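Local coordinates for protein triacylglycerol lipase (Clostridium botulinum, PDB 5AH1) that hydrolyses synthetic polyesters and, as a zinc-binding alpha/beta-hydrolase of the lipase class, probably triacylglycerol esters, at residues A[60-65]-A[442-446]; A[194-199]-A[213-219]; A[326-330]-A[446-452]. All coordinates share one frame; numbering follows the deposited sequence. Where two conformers were deposited one is given.

Contact 1. Residues A[60-65]-A[442-446]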
loop_
_atom_site.group_PDB
_atom_site.type_symbol
_atom_site.label_atom_id
_atom_site.label_comp_id
_atom_site.label_asym_id
_atom_site.label_seq_id
_atom_site.Cartn_x
_atom_site.Cartn_y
_atom_site.Cartn_z
ATOM N N PHE A 60 12.463 -6.896 14.905
ATOM C CA PHE A 60 11.050 -6.931 15.220
ATOM C C PHE A 60 10.935 -6.626 16.721
ATOM O O PHE A 60 11.685 -7.174 17.521
ATOM C CB PHE A 60 10.440 -8.276 14.844
ATOM C CG PHE A 60 8.962 -8.289 14.942
ATOM C CD1 PHE A 60 8.197 -7.774 13.905
ATOM C CD2 PHE A 60 8.320 -8.769 16.071
ATOM C CE1 PHE A 60 6.819 -7.728 13.991
ATOM C CE2 PHE A 60 6.936 -8.733 16.163
ATOM C CZ PHE A 60 6.189 -8.225 15.115
ATOM N N PRO A 61 10.027 -5.726 17.112
ATOM C CA PRO A 61 10.161 -5.119 18.448
ATOM C C PRO A 61 9.547 -5.875 19.624
ATOM O O PRO A 61 9.896 -5.553 20.750
ATOM C CB PRO A 61 9.446 -3.782 18.283
ATOM C CG PRO A 61 8.396 -4.081 17.275
ATOM C CD PRO A 61 9.050 -4.993 16.284
ATOM N N VAL A 62 8.656 -6.831 19.386
ATOM C CA VAL A 62 7.930 -7.453 20.486
ATOM C C VAL A 62 7.794 -8.948 20.276
ATOM O O VAL A 62 7.895 -9.459 19.159
ATOM C CB VAL A 62 6.516 -6.836 20.667
ATOM C CG1 VAL A 62 6.609 -5.350 20.966
ATOM C CG2 VAL A 62 5.663 -7.061 19.430
ATOM N N GLU A 63 7.605 -9.644 21.384
ATOM C CA GLU A 63 7.178 -11.033 21.352
ATOM C C GLU A 63 5.658 -11.068 21.382
ATOM O O GLU A 63 4.999 -10.134 21.864
ATOM C CB GLU A 63 7.748 -11.814 22.543
ATOM C CG GLU A 63 9.252 -12.099 22.454
ATOM C CD GLU A 63 9.614 -13.147 21.393
ATOM O OE1 GLU A 63 8.977 -14.230 21.350
ATOM O OE2 GLU A 63 10.549 -12.886 20.601
ATOM N N PHE A 64 5.093 -12.135 20.846
ATOM C CA PHE A 64 3.655 -12.307 20.899
ATOM C C PHE A 64 3.208 -12.372 22.363
ATOM O O PHE A 64 3.909 -12.940 23.206
ATOM C CB PHE A 64 3.215 -13.568 20.147
ATOM C CG PHE A 64 1.733 -13.651 19.980
ATOM C CD1 PHE A 64 1.106 -12.962 18.952
ATOM C CD2 PHE A 64 0.954 -14.363 20.875
ATOM C CE1 PHE A 64 -0.269 -12.993 18.810
ATOM C CE2 PHE A 64 -0.423 -14.392 20.738
ATOM C CZ PHE A 64 -1.030 -13.699 19.704
ATOM N N PRO A 65 2.053 -11.769 22.693
ATOM C CA PRO A 65 1.624 -11.778 24.097
ATOM C C PRO A 65 1.622 -13.158 24.753
ATOM O O PRO A 65 1.128 -14.135 24.184
ATOM C CB PRO A 65 0.195 -11.226 24.021
ATOM C CG PRO A 65 0.197 -10.343 22.846
ATOM C CD PRO A 65 1.131 -10.987 21.850
ATOM N N ASP A 442 9.930 -12.868 11.604
ATOM C CA ASP A 442 9.431 -12.744 12.963
ATOM C C ASP A 442 7.983 -12.283 12.987
ATOM O O ASP A 442 7.217 -12.714 13.838
ATOM C CB ASP A 442 10.306 -11.794 13.792
ATOM C CG ASP A 442 11.626 -12.424 14.206
ATOM O OD1 ASP A 442 11.795 -13.653 14.036
ATOM O OD2 ASP A 442 12.497 -11.676 14.701
ATOM N N TYR A 443 7.592 -11.411 12.058
ATOM C CA TYR A 443 6.203 -10.965 12.026
ATOM C C TYR A 443 5.288 -12.104 11.605
ATOM O O TYR A 443 4.197 -12.255 12.147
ATOM C CB TYR A 443 6.006 -9.777 11.087
ATOM C CG TYR A 443 4.680 -9.058 11.241
ATOM C CD1 TYR A 443 4.062 -8.925 12.481
ATOM C CD2 TYR A 443 4.068 -8.466 10.150
ATOM C CE1 TYR A 443 2.877 -8.243 12.621
ATOM C CE2 TYR A 443 2.881 -7.777 10.293
ATOM C CZ TYR A 443 2.291 -7.669 11.523
ATOM O OH TYR A 443 1.120 -6.956 11.701
ATOM N N ALA A 444 5.731 -12.906 10.639
ATOM C CA ALA A 444 4.930 -14.053 10.212
ATOM C C ALA A 444 4.720 -14.991 11.396
ATOM O O ALA A 444 3.625 -15.500 11.595
ATOM C CB ALA A 444 5.595 -14.798 9.067
ATOM N N SER A 445 5.782 -15.235 12.157
ATOM C CA SER A 445 5.680 -16.070 13.358
ATOM C C SER A 445 4.659 -15.463 14.334
ATOM O O SER A 445 3.784 -16.163 14.860
ATOM C CB SER A 445 7.036 -16.226 14.042
ATOM O OG SER A 445 7.932 -16.991 13.248
ATOM N N PHE A 446 4.759 -14.154 14.560
ATOM C CA PHE A 446 3.846 -13.435 15.438
ATOM C C PHE A 446 2.400 -13.684 14.991
ATOM O O PHE A 446 1.556 -14.078 15.794
ATOM C CB PHE A 446 4.228 -11.942 15.417
ATOM C CG PHE A 446 3.368 -11.042 16.287
ATOM C CD1 PHE A 446 2.154 -10.558 15.830
ATOM C CD2 PHE A 446 3.807 -10.644 17.539
ATOM C CE1 PHE A 446 1.380 -9.710 16.611
ATOM C CE2 PHE A 446 3.040 -9.795 18.320
ATOM C CZ PHE A 446 1.829 -9.325 17.857
HETATM O O HOH W 1 13.584 -9.289 13.921
#

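Contact 2. Residues A[194-199]-A[213-219]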
loop_
_atom_site.group_PDB
_atom_site.type_symbol
_atom_site.label_atom_id
_atom_site.label_comp_id
_atom_site.label_asym_id
_atom_site.label_seq_id
_atom_site.Cartn_x
_atom_site.Cartn_y
_atom_site.Cartn_z
ATOM N N LEU A 194 -15.561 -5.124 1.836
ATOM C CA LEU A 194 -16.433 -5.673 0.811
ATOM C C LEU A 194 -16.729 -7.155 1.048
ATOM O O LEU A 194 -17.876 -7.584 0.953
ATOM C CB LEU A 194 -15.815 -5.460 -0.577
ATOM C CG LEU A 194 -15.863 -4.010 -1.085
ATOM C CD1 LEU A 194 -15.049 -3.848 -2.344
ATOM C CD2 LEU A 194 -17.301 -3.537 -1.333
ATOM N N LEU A 195 -15.712 -7.950 1.351
ATOM C CA LEU A 195 -15.949 -9.358 1.630
ATOM C C LEU A 195 -16.980 -9.519 2.742
ATOM O O LEU A 195 -17.923 -10.290 2.621
ATOM C CB LEU A 195 -14.652 -10.078 2.008
ATOM C CG LEU A 195 -13.691 -10.359 0.847
ATOM C CD1 LEU A 195 -12.357 -10.821 1.409
ATOM C CD2 LEU A 195 -14.266 -11.386 -0.116
ATOM N N SER A 196 -16.820 -8.741 3.805
ATOM C CA SER A 196 -17.652 -8.900 4.987
ATOM C C SER A 196 -19.064 -8.378 4.774
ATOM O O SER A 196 -20.032 -9.033 5.145
ATOM C CB SER A 196 -17.017 -8.158 6.165
ATOM O OG SER A 196 -15.718 -8.643 6.480
ATOM N N GLU A 197 -19.182 -7.197 4.177
ATOM C CA GLU A 197 -20.468 -6.503 4.128
ATOM C C GLU A 197 -21.025 -6.254 2.730
ATOM O O GLU A 197 -22.172 -5.847 2.601
ATOM C CB GLU A 197 -20.375 -5.174 4.881
ATOM C CG GLU A 197 -20.053 -5.337 6.355
ATOM C CD GLU A 197 -20.379 -4.100 7.166
ATOM O OE1 GLU A 197 -21.569 -3.754 7.268
ATOM O OE2 GLU A 197 -19.455 -3.456 7.691
ATOM N N GLY A 198 -20.234 -6.494 1.692
ATOM C CA GLY A 198 -20.688 -6.236 0.338
ATOM C C GLY A 198 -20.846 -4.759 -0.012
ATOM O O GLY A 198 -20.330 -3.885 0.686
ATOM N N SER A 199 -21.549 -4.498 -1.116
ATOM C CA SER A 199 -21.841 -3.149 -1.586
ATOM C C SER A 199 -23.325 -3.017 -1.881
ATOM O O SER A 199 -23.858 -3.707 -2.752
ATOM C CB SER A 199 -21.053 -2.856 -2.861
ATOM O OG SER A 199 -21.629 -1.751 -3.532
ATOM N N LEU A 213 -17.967 -10.927 -4.561
ATOM C CA LEU A 213 -17.337 -9.930 -3.702
ATOM C C LEU A 213 -18.358 -8.961 -3.114
ATOM O O LEU A 213 -18.251 -8.535 -1.967
ATOM C CB LEU A 213 -16.250 -9.159 -4.466
ATOM C CG LEU A 213 -15.555 -8.035 -3.681
ATOM C CD1 LEU A 213 -14.909 -8.583 -2.396
ATOM C CD2 LEU A 213 -14.530 -7.327 -4.547
ATOM N N PHE A 214 -19.337 -8.570 -3.913
ATOM C CA PHE A 214 -20.241 -7.506 -3.508
ATOM C C PHE A 214 -21.435 -7.983 -2.679
ATOM O O PHE A 214 -22.235 -7.157 -2.241
ATOM C CB PHE A 214 -20.731 -6.727 -4.737
ATOM C CG PHE A 214 -19.613 -6.181 -5.585
ATOM C CD1 PHE A 214 -18.606 -5.412 -5.020
ATOM C CD2 PHE A 214 -19.554 -6.444 -6.948
ATOM C CE1 PHE A 214 -17.567 -4.932 -5.780
ATOM C CE2 PHE A 214 -18.512 -5.960 -7.709
ATOM C CZ PHE A 214 -17.518 -5.214 -7.127
ATOM N N GLU A 215 -21.563 -9.292 -2.453
ATOM C CA GLU A 215 -22.750 -9.803 -1.768
ATOM C C GLU A 215 -22.631 -9.802 -0.246
ATOM O O GLU A 215 -23.648 -9.805 0.437
ATOM C CB GLU A 215 -23.140 -11.174 -2.335
ATOM C CG GLU A 215 -23.576 -11.100 -3.803
ATOM C CD GLU A 215 -24.116 -12.414 -4.375
ATOM O OE1 GLU A 215 -23.379 -13.423 -4.374
ATOM O OE2 GLU A 215 -25.277 -12.443 -4.846
ATOM N N GLY A 216 -21.410 -9.713 0.268
ATOM C CA GLY A 216 -21.167 -9.776 1.698
ATOM C C GLY A 216 -21.197 -11.182 2.262
ATOM O O GLY A 216 -21.445 -12.150 1.539
ATOM N N GLY A 217 -20.943 -11.285 3.561
ATOM C CA GLY A 217 -21.070 -12.528 4.297
ATOM C C GLY A 217 -19.844 -13.415 4.272
ATOM O O GLY A 217 -19.927 -14.560 4.700
ATOM N N LYS A 218 -18.710 -12.899 3.806
ATOM C CA LYS A 218 -17.484 -13.683 3.706
ATOM C C LYS A 218 -16.495 -13.228 4.770
ATOM O O LYS A 218 -16.200 -12.028 4.886
ATOM C CB LYS A 218 -16.875 -13.554 2.308
ATOM C CG LYS A 218 -17.781 -14.119 1.241
ATOM C CD LYS A 218 -17.351 -13.740 -0.171
ATOM C CE LYS A 218 -18.431 -14.063 -1.191
ATOM N NZ LYS A 218 -19.702 -13.319 -0.911
ATOM N N HIS A 219 -15.993 -14.200 5.530
ATOM C CA HIS A 219 -15.082 -13.960 6.649
ATOM C C HIS A 219 -13.783 -14.711 6.398
ATOM O O HIS A 219 -13.417 -15.643 7.102
ATOM C CB HIS A 219 -15.791 -14.354 7.941
ATOM C CG HIS A 219 -17.095 -13.640 8.091
ATOM N ND1 HIS A 219 -17.164 -12.287 8.339
ATOM C CD2 HIS A 219 -18.371 -14.053 7.900
ATOM C CE1 HIS A 219 -18.431 -11.909 8.359
ATOM N NE2 HIS A 219 -19.183 -12.961 8.094
HETATM O O HOH W 2 -18.740 -10.623 -0.119
HETATM O O HOH W 3 -14.922 -10.447 8.438
#

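Contact 3. Residues A[326-330]-A[446-452]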
loop_
_atom_site.group_PDB
_atom_site.type_symbol
_atom_site.label_atom_id
_atom_site.label_comp_id
_atom_site.label_asym_id
_atom_site.label_seq_id
_atom_site.Cartn_x
_atom_site.Cartn_y
_atom_site.Cartn_z
ATOM N N VAL A 326 -11.862 -9.374 12.826
ATOM C CA VAL A 326 -10.568 -9.300 12.175
ATOM C C VAL A 326 -9.595 -8.538 13.077
ATOM O O VAL A 326 -9.960 -7.516 13.681
ATOM C CB VAL A 326 -10.718 -8.564 10.800
ATOM C CG1 VAL A 326 -9.374 -8.402 10.096
ATOM C CG2 VAL A 326 -11.715 -9.286 9.907
ATOM N N TYR A 327 -8.356 -9.017 13.145
ATOM C CA TYR A 327 -7.297 -8.288 13.838
ATOM C C TYR A 327 -6.688 -7.248 12.907
ATOM O O TYR A 327 -6.372 -7.566 11.774
ATOM C CB TYR A 327 -6.191 -9.254 14.295
ATOM C CG TYR A 327 -6.597 -10.238 15.356
ATOM C CD1 TYR A 327 -6.559 -9.897 16.689
ATOM C CD2 TYR A 327 -6.998 -11.525 15.014
ATOM C CE1 TYR A 327 -6.907 -10.824 17.665
ATOM C CE2 TYR A 327 -7.364 -12.437 15.964
ATOM C CZ TYR A 327 -7.321 -12.083 17.282
ATOM O OH TYR A 327 -7.680 -13.008 18.233
ATOM N N TYR A 328 -6.478 -6.038 13.402
ATOM C CA TYR A 328 -5.858 -4.975 12.614
ATOM C C TYR A 328 -4.584 -4.510 13.300
ATOM O O TYR A 328 -4.568 -4.237 14.500
ATOM C CB TYR A 328 -6.821 -3.786 12.403
ATOM C CG TYR A 328 -8.007 -4.127 11.536
ATOM C CD1 TYR A 328 -9.134 -4.721 12.061
ATOM C CD2 TYR A 328 -8.018 -3.805 10.185
ATOM C CE1 TYR A 328 -10.214 -5.062 11.265
ATOM C CE2 TYR A 328 -9.088 -4.133 9.391
ATOM C CZ TYR A 328 -10.200 -4.727 9.931
ATOM O OH TYR A 328 -11.290 -5.089 9.180
ATOM N N PHE A 329 -3.514 -4.456 12.521
ATOM C CA PHE A 329 -2.216 -3.970 12.972
ATOM C C PHE A 329 -1.774 -2.855 12.077
ATOM O O PHE A 329 -1.888 -2.965 10.873
ATOM C CB PHE A 329 -1.178 -5.103 12.929
ATOM C CG PHE A 329 -1.538 -6.254 13.812
ATOM C CD1 PHE A 329 -1.209 -6.240 15.168
ATOM C CD2 PHE A 329 -2.246 -7.330 13.307
ATOM C CE1 PHE A 329 -1.559 -7.283 15.991
ATOM C CE2 PHE A 329 -2.606 -8.366 14.126
ATOM C CZ PHE A 329 -2.275 -8.347 15.469
ATOM N N SER A 330 -1.188 -1.830 12.664
ATOM C CA SER A 330 -0.602 -0.745 11.880
ATOM C C SER A 330 0.830 -0.481 12.301
ATOM O O SER A 330 1.158 -0.461 13.497
ATOM C CB SER A 330 -1.410 0.535 12.034
ATOM O OG SER A 330 -1.498 0.866 13.405
ATOM N N PHE A 446 4.759 -14.154 14.560
ATOM C CA PHE A 446 3.846 -13.435 15.438
ATOM C C PHE A 446 2.400 -13.684 14.991
ATOM O O PHE A 446 1.556 -14.078 15.794
ATOM C CB PHE A 446 4.228 -11.942 15.417
ATOM C CG PHE A 446 3.368 -11.042 16.287
ATOM C CD1 PHE A 446 2.154 -10.558 15.830
ATOM C CD2 PHE A 446 3.807 -10.644 17.539
ATOM C CE1 PHE A 446 1.380 -9.710 16.611
ATOM C CE2 PHE A 446 3.040 -9.795 18.320
ATOM C CZ PHE A 446 1.829 -9.325 17.857
ATOM N N LEU A 447 2.114 -13.460 13.706
ATOM C CA LEU A 447 0.756 -13.604 13.194
ATOM C C LEU A 447 0.198 -15.029 13.345
ATOM O O LEU A 447 -1.018 -15.232 13.515
ATOM C CB LEU A 447 0.694 -13.157 11.730
ATOM C CG LEU A 447 0.931 -11.664 11.485
ATOM C CD1 LEU A 447 1.030 -11.393 9.988
ATOM C CD2 LEU A 447 -0.169 -10.800 12.094
ATOM N N SER A 448 1.078 -16.025 13.284
ATOM C CA SER A 448 0.661 -17.426 13.404
ATOM C C SER A 448 0.094 -17.776 14.792
ATOM O O SER A 448 -0.573 -18.799 14.946
ATOM C CB SER A 448 1.828 -18.369 13.093
ATOM O OG SER A 448 2.681 -18.538 14.213
ATOM N N ASN A 449 0.333 -16.923 15.784
ATOM C CA ASN A 449 -0.194 -17.155 17.122
ATOM C C ASN A 449 -1.628 -16.678 17.306
ATOM O O ASN A 449 -2.254 -17.034 18.291
ATOM C CB ASN A 449 0.659 -16.483 18.180
ATOM C CG ASN A 449 2.050 -17.024 18.235
ATOM O OD1 ASN A 449 2.283 -18.161 18.657
ATOM N ND2 ASN A 449 2.997 -16.213 17.820
ATOM N N LEU A 450 -2.135 -15.854 16.391
ATOM C CA LEU A 450 -3.433 -15.238 16.604
ATOM C C LEU A 450 -4.560 -16.246 16.699
ATOM O O LEU A 450 -4.739 -17.073 15.808
ATOM C CB LEU A 450 -3.735 -14.258 15.478
ATOM C CG LEU A 450 -2.852 -13.015 15.444
ATOM C CD1 LEU A 450 -3.049 -12.326 14.100
ATOM C CD2 LEU A 450 -3.145 -12.061 16.597
ATOM N N SER A 451 -5.336 -16.156 17.777
ATOM C CA SER A 451 -6.408 -17.109 18.042
ATOM C C SER A 451 -7.727 -16.692 17.385
ATOM O O SER A 451 -7.870 -15.585 16.858
ATOM C CB SER A 451 -6.597 -17.283 19.548
ATOM O OG SER A 451 -6.945 -16.058 20.153
ATOM N N ARG A 452 -8.697 -17.599 17.421
ATOM C CA ARG A 452 -9.935 -17.429 16.672
ATOM C C ARG A 452 -10.830 -16.348 17.284
ATOM O O ARG A 452 -10.812 -16.122 18.504
ATOM C CB ARG A 452 -10.696 -18.755 16.638
ATOM C CG ARG A 452 -11.430 -19.046 17.945
ATOM C CD ARG A 452 -11.954 -20.473 18.031
ATOM N NE ARG A 452 -13.225 -20.666 17.328
ATOM C CZ ARG A 452 -14.415 -20.296 17.799
ATOM N NH1 ARG A 452 -14.516 -19.682 18.976
ATOM N NH2 ARG A 452 -15.513 -20.528 17.085
HETATM O O HOH W 4 -4.773 -13.985 19.676
#

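Contact 1. Residues A[60-65]-A[442-446]
F60, F64, Y443 and F446 form an aromatic cluster through which the loop 60-65 lies on helix 437-448, the last helix of this alpha/beta-hydrolase chain. F64 and F446 make the T-shaped pair: the edge of F64 points at the face of F446, its CD1 over the ring centre, with centroids 5.0 Å apart and planes at 68°. Both rings swing out with CG anti to the backbone N (chi1 -180° for F446), which brings F446 up under the loop. There V62 CG2 touches F446 CE2 at 3.9 Å, and P65 CD adds a looser contact to the same atom.

One turn earlier on the helix, the F60 ring lies obliquely beside the Y443 ring, planes at 31°, CE1 of F60 lying 3.4 Å from CD1 of Y443, while the backbone of Y443 lies over one F60 face. The far rim of F60 reaches F446, CE2 of F60 to CD2 of F446 at 3.9 Å. CB of F60 packs on CB of D442, and a water accepts from F60 N at 2.8 Å and donates to D442 OD2 at 2.7 Å. Further out, W439 meets F60 edge-to-face. The Y443 ring is tied to the central sheet through its hydroxyl, OH being hydrogen-bonded to S225 OG and W331 NE1.

Contact 2. Residues A[194-199]-A[213-219]
L213 lays its CD1 methyl over two leucines of the helix end, 3.7 Å from CB of L194 and 3.7 Å from CD2 of L195. Its CG stands anti to the backbone N (chi1 177°), which carries the branch across to the helix. L195 crosses L213 at about a right angle and also meets the aliphatic chain of K218, CD2 of L195 to CD of K218 at 3.9 Å. At the other end CD1 of F214 lies near CB of S199, and W129 of helix 128-140, next to the zinc ligand D130, packs almost parallel to the F214 ring.

Three backbone hydrogen bonds join the segments where helix 183-197, the helix that follows the probable nucleophile elbow, comes to its end. From here the chain returns through helix 200-204 and the loop 213-219 into strand 221-227 of the alpha/beta-hydrolase sheet. G217 N donates to S196 O almost straight (2.9 Å, 174°); K218 N donates to L195 O, and S199 N to F214 O. G198 leaves the helix with positive phi and its CA approaches G216 to 3.8 Å, CA to CA, a passage with no room for a beta carbon on G198.

A water lies among L195 O, L213 O and K218 NZ, which is itself hydrogen-bonded to P212 O. On the H219 side a second water donates at 2.8 Å to S196 OG, which is also hydrogen-bonded to T192 O, and lies in the plane of the H219 ring, close to ND1.

Contact 3. Residues A[326-330]-A[446-452]
L450 sets its CD2 methyl over the centre of the Y327 ring, a CH-pi contact 3.9 Å from the centroid and only 5° off the ring normal. The same methyl lies at the edge of F329, 4.0 Å from CZ, while CD1 of L450 is equally near CE2 of F329. L450 CD2 thus sits in the corner formed by the Y327 face and the F329 edge; the two rings project from the same side of the strand, both with CG anti to the carbonyl carbon (chi1 -67° for Y327).

F446 turns its edge to the face of F329 in an offset T-shaped pair, planes at 83°, and L447 reaches CE2 of F329 with CD2. This is helix-on-sheet packing of the alpha/beta-hydrolase fold: the end of helix 437-448 and the chain beyond it lie on strand 327-331 of the parallel sheet, with L447 also touching H177 and I179 on strand 176-181.

At the polar end of Y327, S451 O lies in the plane of the ring at its edge, 2.9 Å from OH, a probable hydrogen bond whose proton has another acceptor within reach. A water accepts from S451 N at 2.9 Å and donates weakly to the same hydroxyl.

Overall arrangement
Contacts 1 and 3 are neighbours, their centres about 10 Å apart, and share F446 on helix 437-448: the loop 60-65 lies against that helix, while strand 327-331 of the seven-stranded parallel sheet packs against its end. They touch directly, F64 CE1 lying 3.7 Å from L450 CD2. Contact 2 lies apart, its centre about 30 Å from contact 1 and about 21 Å from contact 3, where the chain leaves helix 183-197 and returns to strand 221-227, the sheet neighbour of strand 327-331. Along the chain contacts 1 and 3 cross, and contact 2 is nested inside contact 1 and precedes contact 3. A segment from before the sheet thus meets the last helix.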